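Local coordinates for DNA mismatch repair protein MutS (Thermus aquaticus, PDB 1EWQ) that binds mismatched DNA and takes part in its repair, possibly carrying out the mismatch recognition step, and has a weak ATPase activity, at residues A413-G418 with R490-I495; I553-H558 with P610-H615; G583-G588 with A694-E699; R594-I599 with N656-L661. All blocks are in the same frame, centred on the assembly; numbering follows the deposited sequence.

Interaction 1 of 4, residues A413-G418 with R490-I495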
# COMPACT_ATOMS: atom_id res chain seq x y z
N ALA C 413 -34.70 40.38 -11.15
CA ALA C 413 -35.19 41.29 -12.17
C ALA C 413 -34.37 42.58 -12.16
O ALA C 413 -33.89 43.02 -13.20
CB ALA C 413 -36.66 41.61 -11.91
N ALA C 414 -34.22 43.16 -10.98
CA ALA C 414 -33.47 44.39 -10.81
C ALA C 414 -32.00 44.21 -11.17
O ALA C 414 -31.33 45.16 -11.57
CB ALA C 414 -33.61 44.89 -9.38
N HIS C 415 -31.50 42.99 -11.02
CA HIS C 415 -30.10 42.71 -11.34
C HIS C 415 -29.92 42.68 -12.85
O HIS C 415 -28.92 43.18 -13.37
CB HIS C 415 -29.65 41.36 -10.75
CG HIS C 415 -28.22 41.03 -11.05
ND1 HIS C 415 -27.17 41.61 -10.37
CD2 HIS C 415 -27.67 40.23 -11.98
CE1 HIS C 415 -26.03 41.18 -10.88
NE2 HIS C 415 -26.31 40.34 -11.86
N ARG C 416 -30.88 42.10 -13.56
CA ARG C 416 -30.84 42.03 -15.02
C ARG C 416 -30.86 43.44 -15.59
O ARG C 416 -30.15 43.74 -16.56
CB ARG C 416 -32.04 41.25 -15.54
CG ARG C 416 -32.19 39.86 -14.95
CD ARG C 416 -33.65 39.56 -14.64
NE ARG C 416 -33.97 38.14 -14.80
CZ ARG C 416 -33.76 37.46 -15.93
NH1 ARG C 416 -33.22 38.07 -16.98
NH2 ARG C 416 -34.09 36.18 -16.01
N GLU C 417 -31.67 44.30 -14.99
CA GLU C 417 -31.79 45.69 -15.43
C GLU C 417 -30.51 46.46 -15.09
O GLU C 417 -30.09 47.35 -15.83
CB GLU C 417 -32.99 46.35 -14.75
CG GLU C 417 -34.16 46.65 -15.70
CD GLU C 417 -34.65 45.43 -16.47
OE1 GLU C 417 -35.08 44.44 -15.83
OE2 GLU C 417 -34.60 45.47 -17.72
N GLY C 418 -29.89 46.10 -13.96
CA GLY C 418 -28.66 46.75 -13.55
C GLY C 418 -27.52 46.43 -14.51
O GLY C 418 -26.65 47.28 -14.77
N ARG C 490 -25.27 45.62 -4.50
CA ARG C 490 -26.28 45.49 -3.45
C ARG C 490 -27.25 44.38 -3.81
O ARG C 490 -27.61 43.56 -2.97
CB ARG C 490 -27.05 46.81 -3.25
CG ARG C 490 -28.01 46.77 -2.06
CD ARG C 490 -28.86 48.04 -1.91
NE ARG C 490 -30.24 47.84 -2.34
CZ ARG C 490 -30.64 47.90 -3.60
NH1 ARG C 490 -29.76 48.16 -4.55
NH2 ARG C 490 -31.91 47.68 -3.92
N LEU C 491 -27.69 44.37 -5.06
CA LEU C 491 -28.61 43.35 -5.51
C LEU C 491 -27.98 41.97 -5.37
O LEU C 491 -28.58 41.06 -4.81
CB LEU C 491 -29.02 43.60 -6.96
CG LEU C 491 -29.90 44.83 -7.15
CD1 LEU C 491 -30.28 44.99 -8.61
CD2 LEU C 491 -31.15 44.68 -6.29
N GLU C 492 -26.76 41.83 -5.87
CA GLU C 492 -26.05 40.56 -5.80
C GLU C 492 -25.95 40.06 -4.36
O GLU C 492 -26.12 38.87 -4.11
CB GLU C 492 -24.67 40.70 -6.44
CG GLU C 492 -24.73 40.76 -7.97
CD GLU C 492 -23.39 41.05 -8.64
OE1 GLU C 492 -22.34 40.94 -7.99
OE2 GLU C 492 -23.40 41.40 -9.84
N ALA C 493 -25.68 40.96 -3.43
CA ALA C 493 -25.57 40.58 -2.02
C ALA C 493 -26.93 40.15 -1.46
O ALA C 493 -27.01 39.20 -0.68
CB ALA C 493 -25.02 41.74 -1.21
N LEU C 494 -27.99 40.84 -1.86
CA LEU C 494 -29.33 40.50 -1.40
C LEU C 494 -29.78 39.19 -2.00
O LEU C 494 -30.47 38.40 -1.36
CB LEU C 494 -30.33 41.59 -1.76
CG LEU C 494 -30.40 42.82 -0.86
CD1 LEU C 494 -31.61 43.66 -1.26
CD2 LEU C 494 -30.52 42.40 0.60
N ILE C 495 -29.39 38.95 -3.25
CA ILE C 495 -29.76 37.72 -3.93
C ILE C 495 -29.16 36.49 -3.24
O ILE C 495 -29.85 35.50 -3.02
CB ILE C 495 -29.35 37.76 -5.40
CG1 ILE C 495 -30.19 38.81 -6.14
CG2 ILE C 495 -29.54 36.39 -6.04
CD1 ILE C 495 -29.77 39.04 -7.58
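L491 drives its branched end against the backbone of A414 and H415 on the facing helix. Its CG stands anti to the carbonyl carbon (chi1 -70°), and from there CD1 comes within 3.4 Å of A414 CB, tighter than usual for two carbons. The same methyl meets A414 O at 3.1 Å, although that oxygen already accepts the helical bond from G418 N. A small residue such as alanine suits this position, because the leucine can lie directly on the helix surface. Next, E492 starts out to one side of the interface, but its extended chain brings the end close to the H415 ring; the modelled fit there is too tight and the setting of the imidazole doubtful. One turn on, I495 touches the aliphatic root of the same histidine, its CD1 lying 3.9 Å from H415 CB. I495 also packs on L408 and L411, so the apolar seam continues along helix 406-433. The two helices run nearly antiparallel, their local axes 9.5 Å apart and 152° between directions, as in the long paired helices of MutS whose connection, in sequence, forms the small four-stranded sheet (439-477).

Interaction 2 of 4, residues I553-H558 with P610-H615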
# COMPACT_ATOMS: atom_id res chain seq x y z
N ILE C 553 -27.75 -32.82 -0.65
CA ILE C 553 -27.38 -31.92 -1.73
C ILE C 553 -27.01 -32.70 -2.98
O ILE C 553 -26.13 -33.57 -2.95
CB ILE C 553 -26.17 -31.04 -1.33
CG1 ILE C 553 -26.48 -30.27 -0.04
CG2 ILE C 553 -25.82 -30.09 -2.46
CD1 ILE C 553 -25.33 -29.38 0.45
N ARG C 554 -27.69 -32.41 -4.08
CA ARG C 554 -27.39 -33.06 -5.35
C ARG C 554 -26.69 -32.05 -6.25
O ARG C 554 -27.20 -30.96 -6.49
CB ARG C 554 -28.67 -33.56 -6.03
CG ARG C 554 -28.39 -34.43 -7.27
CD ARG C 554 -29.67 -35.03 -7.90
NE ARG C 554 -30.45 -34.06 -8.67
CZ ARG C 554 -31.69 -33.69 -8.36
NH1 ARG C 554 -32.28 -34.21 -7.29
NH2 ARG C 554 -32.33 -32.81 -9.11
N ALA C 555 -25.51 -32.43 -6.74
CA ALA C 555 -24.74 -31.58 -7.64
C ALA C 555 -24.47 -30.18 -7.11
O ALA C 555 -24.72 -29.19 -7.80
CB ALA C 555 -25.45 -31.49 -9.01
N GLY C 556 -23.94 -30.10 -5.89
CA GLY C 556 -23.62 -28.81 -5.32
C GLY C 556 -22.27 -28.32 -5.84
O GLY C 556 -21.44 -29.12 -6.27
N ARG C 557 -22.06 -27.01 -5.79
CA ARG C 557 -20.81 -26.43 -6.26
C ARG C 557 -20.44 -25.22 -5.40
O ARG C 557 -21.30 -24.57 -4.81
CB ARG C 557 -20.93 -25.96 -7.70
CG ARG C 557 -22.09 -26.56 -8.48
CD ARG C 557 -22.64 -25.51 -9.40
NE ARG C 557 -24.09 -25.52 -9.42
CZ ARG C 557 -24.83 -24.47 -9.74
NH1 ARG C 557 -24.27 -23.31 -10.06
NH2 ARG C 557 -26.14 -24.58 -9.76
N HIS C 558 -19.14 -24.92 -5.34
CA HIS C 558 -18.66 -23.78 -4.58
C HIS C 558 -19.09 -22.56 -5.40
O HIS C 558 -18.63 -22.36 -6.52
CB HIS C 558 -17.13 -23.83 -4.45
CG HIS C 558 -16.58 -22.82 -3.49
ND1 HIS C 558 -16.75 -21.46 -3.66
CD2 HIS C 558 -15.85 -22.97 -2.36
CE1 HIS C 558 -16.14 -20.82 -2.67
NE2 HIS C 558 -15.59 -21.71 -1.87
N PRO C 610 -26.28 -22.89 -5.00
CA PRO C 610 -25.66 -23.54 -6.16
C PRO C 610 -25.73 -25.06 -6.13
O PRO C 610 -24.80 -25.72 -5.65
CB PRO C 610 -24.22 -23.02 -6.12
CG PRO C 610 -23.98 -22.89 -4.63
CD PRO C 610 -25.26 -22.24 -4.16
N ALA C 611 -26.82 -25.62 -6.64
CA ALA C 611 -27.00 -27.07 -6.67
C ALA C 611 -28.20 -27.43 -7.54
O ALA C 611 -28.93 -26.55 -7.99
CB ALA C 611 -27.21 -27.61 -5.25
N GLU C 612 -28.38 -28.72 -7.79
CA GLU C 612 -29.52 -29.17 -8.57
C GLU C 612 -30.70 -29.25 -7.61
O GLU C 612 -31.82 -28.89 -7.96
CB GLU C 612 -29.24 -30.54 -9.19
CG GLU C 612 -28.75 -30.46 -10.62
CD GLU C 612 -28.40 -31.82 -11.20
OE1 GLU C 612 -29.03 -32.82 -10.78
OE2 GLU C 612 -27.51 -31.88 -12.08
N GLU C 613 -30.43 -29.72 -6.40
CA GLU C 613 -31.45 -29.83 -5.37
C GLU C 613 -30.71 -29.75 -4.05
O GLU C 613 -29.58 -30.21 -3.93
CB GLU C 613 -32.19 -31.18 -5.46
CG GLU C 613 -33.35 -31.32 -4.46
CD GLU C 613 -34.10 -32.63 -4.62
OE1 GLU C 613 -35.06 -32.89 -3.85
OE2 GLU C 613 -33.74 -33.41 -5.53
N ALA C 614 -31.35 -29.16 -3.05
CA ALA C 614 -30.70 -29.06 -1.76
C ALA C 614 -31.74 -29.13 -0.66
O ALA C 614 -32.71 -28.37 -0.65
CB ALA C 614 -29.90 -27.76 -1.67
N HIS C 615 -31.55 -30.11 0.22
CA HIS C 615 -32.41 -30.31 1.37
C HIS C 615 -31.44 -29.99 2.49
O HIS C 615 -30.37 -30.59 2.57
CB HIS C 615 -32.89 -31.77 1.43
CG HIS C 615 -33.99 -32.08 0.46
ND1 HIS C 615 -35.32 -31.88 0.76
CD2 HIS C 615 -33.95 -32.53 -0.82
CE1 HIS C 615 -36.06 -32.20 -0.29
NE2 HIS C 615 -35.25 -32.60 -1.26
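A classic beta bulge joins the two segments: R554 faces both E612 and E613 across an antiparallel pair of strands. R554 N donates to E613 O at 2.9 Å. In return, R554 O takes the amide of E612 at 2.8 Å and, only weakly, that of E613 N at 3.5 Å, the two-to-one pattern that defines the bulge. The extra residue also brings two carboxylates to one arginine. Bent at chi3 (76°), the R554 side chain turns its guanidinium between them, and NE meets E612 OE1 at 2.8 Å, in the guanidinium plane and on the anti lone pair of the oxygen. NH1 forms a second salt bridge with E613 OE2, modelled so short that its length is doubtful. E613 keeps its other oxygen for the neighbouring ring, since H615 NE2 donates to E613 OE1 at 2.6 Å. The strands belong to a four-stranded mixed sheet, in which 551-556 lies between 613-616 and 570-574. On the face opposite the salt bridges, I553 CG2 rests 4.0 Å from A611 CB, and I553 continues onto I599 of helix 589-603. The chain turns a corner at R554 and A555. G556 suits the place that follows because a CB would run into I553 CG2; its CA makes a CA-H...O contact with P610 O. R557 N then donates to P610 O at 3.0 Å. The R557 guanidinium lays one face over P610 C, 3.3 Å above the plane, while its nitrogens bond G541 O, Y540 O and E562.

Interaction 3 of 4, residues G583-G588 with A694-E699. With SO4 (sulfate ion), chain E; SO4 (sulfate ion), chain F.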
# COMPACT_ATOMS: atom_id res chain seq x y z
N GLY C 583 -8.22 -39.45 0.76
CA GLY C 583 -7.79 -39.20 -0.60
C GLY C 583 -6.71 -38.12 -0.61
O GLY C 583 -6.51 -37.44 0.40
N PRO C 584 -6.00 -37.94 -1.73
CA PRO C 584 -4.94 -36.94 -1.84
C PRO C 584 -5.43 -35.52 -1.91
O PRO C 584 -6.61 -35.26 -2.16
CB PRO C 584 -4.24 -37.34 -3.12
CG PRO C 584 -5.40 -37.76 -3.97
CD PRO C 584 -6.20 -38.63 -3.02
N ASN C 585 -4.52 -34.59 -1.69
CA ASN C 585 -4.82 -33.18 -1.78
C ASN C 585 -4.83 -32.85 -3.28
O ASN C 585 -4.46 -33.69 -4.11
CB ASN C 585 -3.74 -32.37 -1.06
CG ASN C 585 -3.73 -32.62 0.43
OD1 ASN C 585 -4.67 -32.25 1.14
ND2 ASN C 585 -2.67 -33.26 0.91
N MSE C 586 -5.26 -31.65 -3.64
CA MSE C 586 -5.32 -31.24 -5.04
C MSE C 586 -6.47 -31.92 -5.78
O MSE C 586 -6.55 -31.87 -7.00
CB MSE C 586 -4.00 -31.53 -5.76
CG MSE C 586 -2.80 -30.77 -5.22
SE MSE C 586 -1.16 -31.15 -6.20
CE MSE C 586 -0.84 -32.90 -5.48
N ALA C 587 -7.36 -32.58 -5.04
CA ALA C 587 -8.50 -33.25 -5.64
C ALA C 587 -9.80 -32.61 -5.17
O ALA C 587 -10.86 -33.23 -5.21
CB ALA C 587 -8.49 -34.73 -5.30
N GLY C 588 -9.71 -31.37 -4.69
CA GLY C 588 -10.89 -30.63 -4.24
C GLY C 588 -11.56 -31.01 -2.93
O GLY C 588 -12.75 -30.75 -2.77
N ALA C 694 -11.82 -33.93 6.50
CA ALA C 694 -10.89 -34.29 5.43
C ALA C 694 -9.59 -34.71 6.11
O ALA C 694 -9.04 -33.95 6.92
CB ALA C 694 -10.64 -33.10 4.52
N THR C 695 -9.09 -35.89 5.77
CA THR C 695 -7.86 -36.38 6.40
C THR C 695 -7.15 -37.40 5.51
O THR C 695 -7.71 -37.86 4.52
CB THR C 695 -8.17 -37.05 7.77
OG1 THR C 695 -6.96 -37.50 8.39
CG2 THR C 695 -9.10 -38.24 7.57
N HIS C 696 -5.92 -37.74 5.88
CA HIS C 696 -5.15 -38.74 5.14
C HIS C 696 -5.08 -40.01 5.97
O HIS C 696 -4.68 -41.06 5.48
CB HIS C 696 -3.72 -38.26 4.89
CG HIS C 696 -3.63 -37.12 3.94
ND1 HIS C 696 -4.09 -37.20 2.64
CD2 HIS C 696 -3.18 -35.85 4.10
CE1 HIS C 696 -3.93 -36.03 2.04
NE2 HIS C 696 -3.38 -35.19 2.91
N TYR C 697 -5.47 -39.91 7.24
CA TYR C 697 -5.43 -41.06 8.13
C TYR C 697 -6.40 -42.17 7.75
O TYR C 697 -7.61 -42.06 7.97
CB TYR C 697 -5.72 -40.62 9.56
CG TYR C 697 -4.63 -39.75 10.17
CD1 TYR C 697 -4.93 -38.82 11.15
CD2 TYR C 697 -3.29 -39.92 9.81
CE1 TYR C 697 -3.94 -38.08 11.77
CE2 TYR C 697 -2.28 -39.18 10.42
CZ TYR C 697 -2.61 -38.27 11.40
OH TYR C 697 -1.64 -37.53 12.04
N PHE C 698 -5.88 -43.24 7.14
CA PHE C 698 -6.74 -44.36 6.78
C PHE C 698 -7.21 -44.97 8.10
O PHE C 698 -8.28 -45.56 8.18
CB PHE C 698 -5.97 -45.43 5.99
CG PHE C 698 -5.73 -45.08 4.55
CD1 PHE C 698 -4.64 -44.28 4.18
CD2 PHE C 698 -6.57 -45.57 3.55
CE1 PHE C 698 -4.40 -43.97 2.85
CE2 PHE C 698 -6.33 -45.27 2.21
CZ PHE C 698 -5.24 -44.46 1.86
N GLU C 699 -6.39 -44.82 9.13
CA GLU C 699 -6.72 -45.36 10.43
C GLU C 699 -8.08 -44.86 10.93
O GLU C 699 -8.82 -45.60 11.57
CB GLU C 699 -5.60 -45.07 11.45
CG GLU C 699 -4.80 -43.81 11.19
CD GLU C 699 -3.73 -43.99 10.11
OE1 GLU C 699 -2.60 -44.44 10.43
OE2 GLU C 699 -4.04 -43.69 8.94
S SO4 E . -7.19 -29.97 -0.76
O1 SO4 E . -6.88 -29.05 0.36
O2 SO4 E . -6.15 -29.81 -1.80
O3 SO4 E . -7.19 -31.36 -0.30
O4 SO4 E . -8.49 -29.65 -1.35
S SO4 F . -2.76 -39.91 0.39
O1 SO4 F . -1.81 -40.96 0.79
O2 SO4 F . -3.26 -40.17 -0.97
O3 SO4 F . -3.87 -39.88 1.34
O4 SO4 F . -2.05 -38.61 0.40
O HOH W 1 -6.12 -40.71 2.45
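H696 reaches across to G583, P584 and N585, three residues of the predicted ATP-binding loop. With CG anti to the carbonyl carbon (chi1 -68°), the ring is carried toward this loop. CB and then CG pass 3.9 and 3.8 Å from O3 of the chain F sulfate, and ND1 donates to the same O3 at 3.0 Å, though at a bent 140°. CE1 passes the backbone of the loop, 3.4 Å from G583 O, and at the tip NE2 comes up to the N585 amide, whose plane stands 83° from the ring. E663 lies near this end too. A water joins the two backbones: G583 N donates to it, and it donates to the same sulfate O3 and weakly to H696 O. Glycine suits position 583, since at its backbone angles a CB would press on the preceding carbonyl. Farther along, N of M586, modelled as selenomethionine, points almost straight at O2 of the chain E sulfate (2.8 Å), consistent with the way P-loop amides hold phosphate, the sulfate probably standing in for one. T695 OG1 accepts from Y697 N in an ST turn around H696. The P-loop runs from strand 578-582 into helix 589-603, while H696 follows the adjacent parallel strand 690-694 and precedes helix 698-701; G667 of the second subunit packs against both N585 and H696.

Interaction 4 of 4, residues R594-I599 with N656-L661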
# COMPACT_ATOMS: atom_id res chain seq x y z
N ARG C 594 -15.81 -26.42 2.00
CA ARG C 594 -16.27 -25.03 1.95
C ARG C 594 -17.58 -24.84 1.19
O ARG C 594 -18.41 -24.05 1.61
CB ARG C 594 -15.19 -24.13 1.34
CG ARG C 594 -13.87 -24.08 2.12
CD ARG C 594 -12.91 -23.10 1.48
NE ARG C 594 -11.57 -23.21 2.02
CZ ARG C 594 -10.56 -23.85 1.42
NH1 ARG C 594 -10.74 -24.43 0.24
NH2 ARG C 594 -9.38 -23.92 2.02
N GLN C 595 -17.76 -25.56 0.07
CA GLN C 595 -19.00 -25.40 -0.70
C GLN C 595 -20.20 -25.81 0.14
O GLN C 595 -21.27 -25.23 0.02
CB GLN C 595 -18.96 -26.20 -2.02
CG GLN C 595 -19.48 -27.64 -2.00
CD GLN C 595 -19.38 -28.31 -3.38
OE1 GLN C 595 -20.12 -29.25 -3.69
NE2 GLN C 595 -18.46 -27.85 -4.20
N THR C 596 -20.00 -26.80 1.01
CA THR C 596 -21.06 -27.28 1.89
C THR C 596 -21.48 -26.16 2.84
O THR C 596 -22.66 -25.87 2.99
CB THR C 596 -20.57 -28.48 2.71
OG1 THR C 596 -20.20 -29.54 1.82
CG2 THR C 596 -21.66 -28.97 3.65
N ALA C 597 -20.49 -25.51 3.46
CA ALA C 597 -20.76 -24.42 4.38
C ALA C 597 -21.42 -23.25 3.65
O ALA C 597 -22.35 -22.61 4.17
CB ALA C 597 -19.46 -23.96 5.04
N LEU C 598 -20.96 -22.96 2.44
CA LEU C 598 -21.53 -21.84 1.70
C LEU C 598 -22.98 -22.09 1.29
O LEU C 598 -23.81 -21.19 1.38
CB LEU C 598 -20.66 -21.50 0.48
CG LEU C 598 -19.31 -20.91 0.89
CD1 LEU C 598 -18.41 -20.76 -0.34
CD2 LEU C 598 -19.53 -19.58 1.59
N ILE C 599 -23.28 -23.30 0.86
CA ILE C 599 -24.66 -23.61 0.47
C ILE C 599 -25.57 -23.42 1.68
O ILE C 599 -26.65 -22.83 1.56
CB ILE C 599 -24.76 -25.07 -0.05
CG1 ILE C 599 -24.08 -25.16 -1.42
CG2 ILE C 599 -26.22 -25.51 -0.12
CD1 ILE C 599 -23.89 -26.59 -1.90
N ASN C 656 -26.50 -29.43 16.40
CA ASN C 656 -27.03 -28.72 15.24
C ASN C 656 -25.94 -27.92 14.54
O ASN C 656 -26.22 -27.03 13.74
CB ASN C 656 -28.18 -27.81 15.67
CG ASN C 656 -29.32 -28.59 16.28
OD1 ASN C 656 -29.73 -29.62 15.74
ND2 ASN C 656 -29.84 -28.11 17.40
N SER C 657 -24.69 -28.23 14.86
CA SER C 657 -23.59 -27.50 14.25
C SER C 657 -23.01 -28.20 13.04
O SER C 657 -23.08 -29.42 12.91
CB SER C 657 -22.48 -27.25 15.26
OG SER C 657 -22.97 -26.47 16.33
N LEU C 658 -22.46 -27.39 12.14
CA LEU C 658 -21.79 -27.89 10.94
C LEU C 658 -20.34 -27.65 11.27
O LEU C 658 -19.94 -26.50 11.44
CB LEU C 658 -22.18 -27.10 9.69
CG LEU C 658 -21.36 -27.43 8.42
CD1 LEU C 658 -21.66 -28.86 7.97
CD2 LEU C 658 -21.69 -26.45 7.29
N VAL C 659 -19.57 -28.72 11.40
CA VAL C 659 -18.15 -28.62 11.71
C VAL C 659 -17.33 -29.08 10.51
O VAL C 659 -17.60 -30.14 9.94
CB VAL C 659 -17.81 -29.51 12.94
CG1 VAL C 659 -16.33 -29.45 13.22
CG2 VAL C 659 -18.64 -29.07 14.17
N LEU C 660 -16.33 -28.29 10.13
CA LEU C 660 -15.47 -28.62 8.98
C LEU C 660 -14.02 -28.76 9.41
O LEU C 660 -13.38 -27.76 9.73
CB LEU C 660 -15.58 -27.53 7.90
CG LEU C 660 -16.96 -27.19 7.31
CD1 LEU C 660 -16.78 -26.16 6.18
CD2 LEU C 660 -17.63 -28.43 6.77
N LEU C 661 -13.51 -29.98 9.45
CA LEU C 661 -12.13 -30.21 9.86
C LEU C 661 -11.27 -30.62 8.67
O LEU C 661 -11.64 -31.49 7.88
CB LEU C 661 -12.04 -31.27 10.96
CG LEU C 661 -12.89 -31.04 12.21
CD1 LEU C 661 -12.56 -32.13 13.24
CD2 LEU C 661 -12.64 -29.65 12.79
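R594 meets L660 through its backbone: R594 N lies 4.3 Å from L660 CD1, while the long side chain leaves the strand and runs toward S590 of the predicted ATP site. Arginine suits this place because its side chain points away from the strand and only the backbone meets the leucine. T596 turns its CB toward the strand, and its methyl CG2 stands 4.3 Å from L658 CD1. The hydroxyl does not disturb this oily surface, since OG1 is bonded to F592 O one turn back in the same helix. A597 makes contact with both leucines. Its CA sits 3.7 Å from L658 CD2, and its CB rests against the two side-chain ends, 4.0 Å from L658 CD2 and 3.6 Å from L660 CD1. Alanine suits this spot, where helix and strand axes pass 9.5 Å apart and the leucines supply the bulk. The two reach it by different routes: L658 has CG anti to the backbone N (chi1 172°), whereas L660 has it anti to the carbonyl carbon (chi1 -57°). Their alternate positions put both on one face of the strand; V659 and L661 point to the other, against helix 670-687. Helix 589-603, which follows the P-loop, thus lies nearly antiparallel to strand 657-662 on one side of the sheet, with A597 also touching I622 of strand 621-625 and T596 touching L692 of strand 690-694.

How the interactions relate
From the N terminus, interaction 1 closes first: it brings helix 406-433 back against helix 479-511 after a four-stranded sheet that intervenes in sequence, before the others begin. Its centre is about 71 Å from those of interactions 2 and 4, across the chain's centre. The remaining three overlap along the chain. Interaction 2 opens at 553-558 and closes at 610-615, crossing interactions 3 and 4, because 583-588 and 594-599 lie within its span while their partners, 694-699 and 656-661, lie beyond it. Interaction 4 lies inside the span of interaction 3. Helix 589-603 links them, starting at the P-loop of interaction 3, packing on the sheet through interaction 4 and touching H558 from interaction 2.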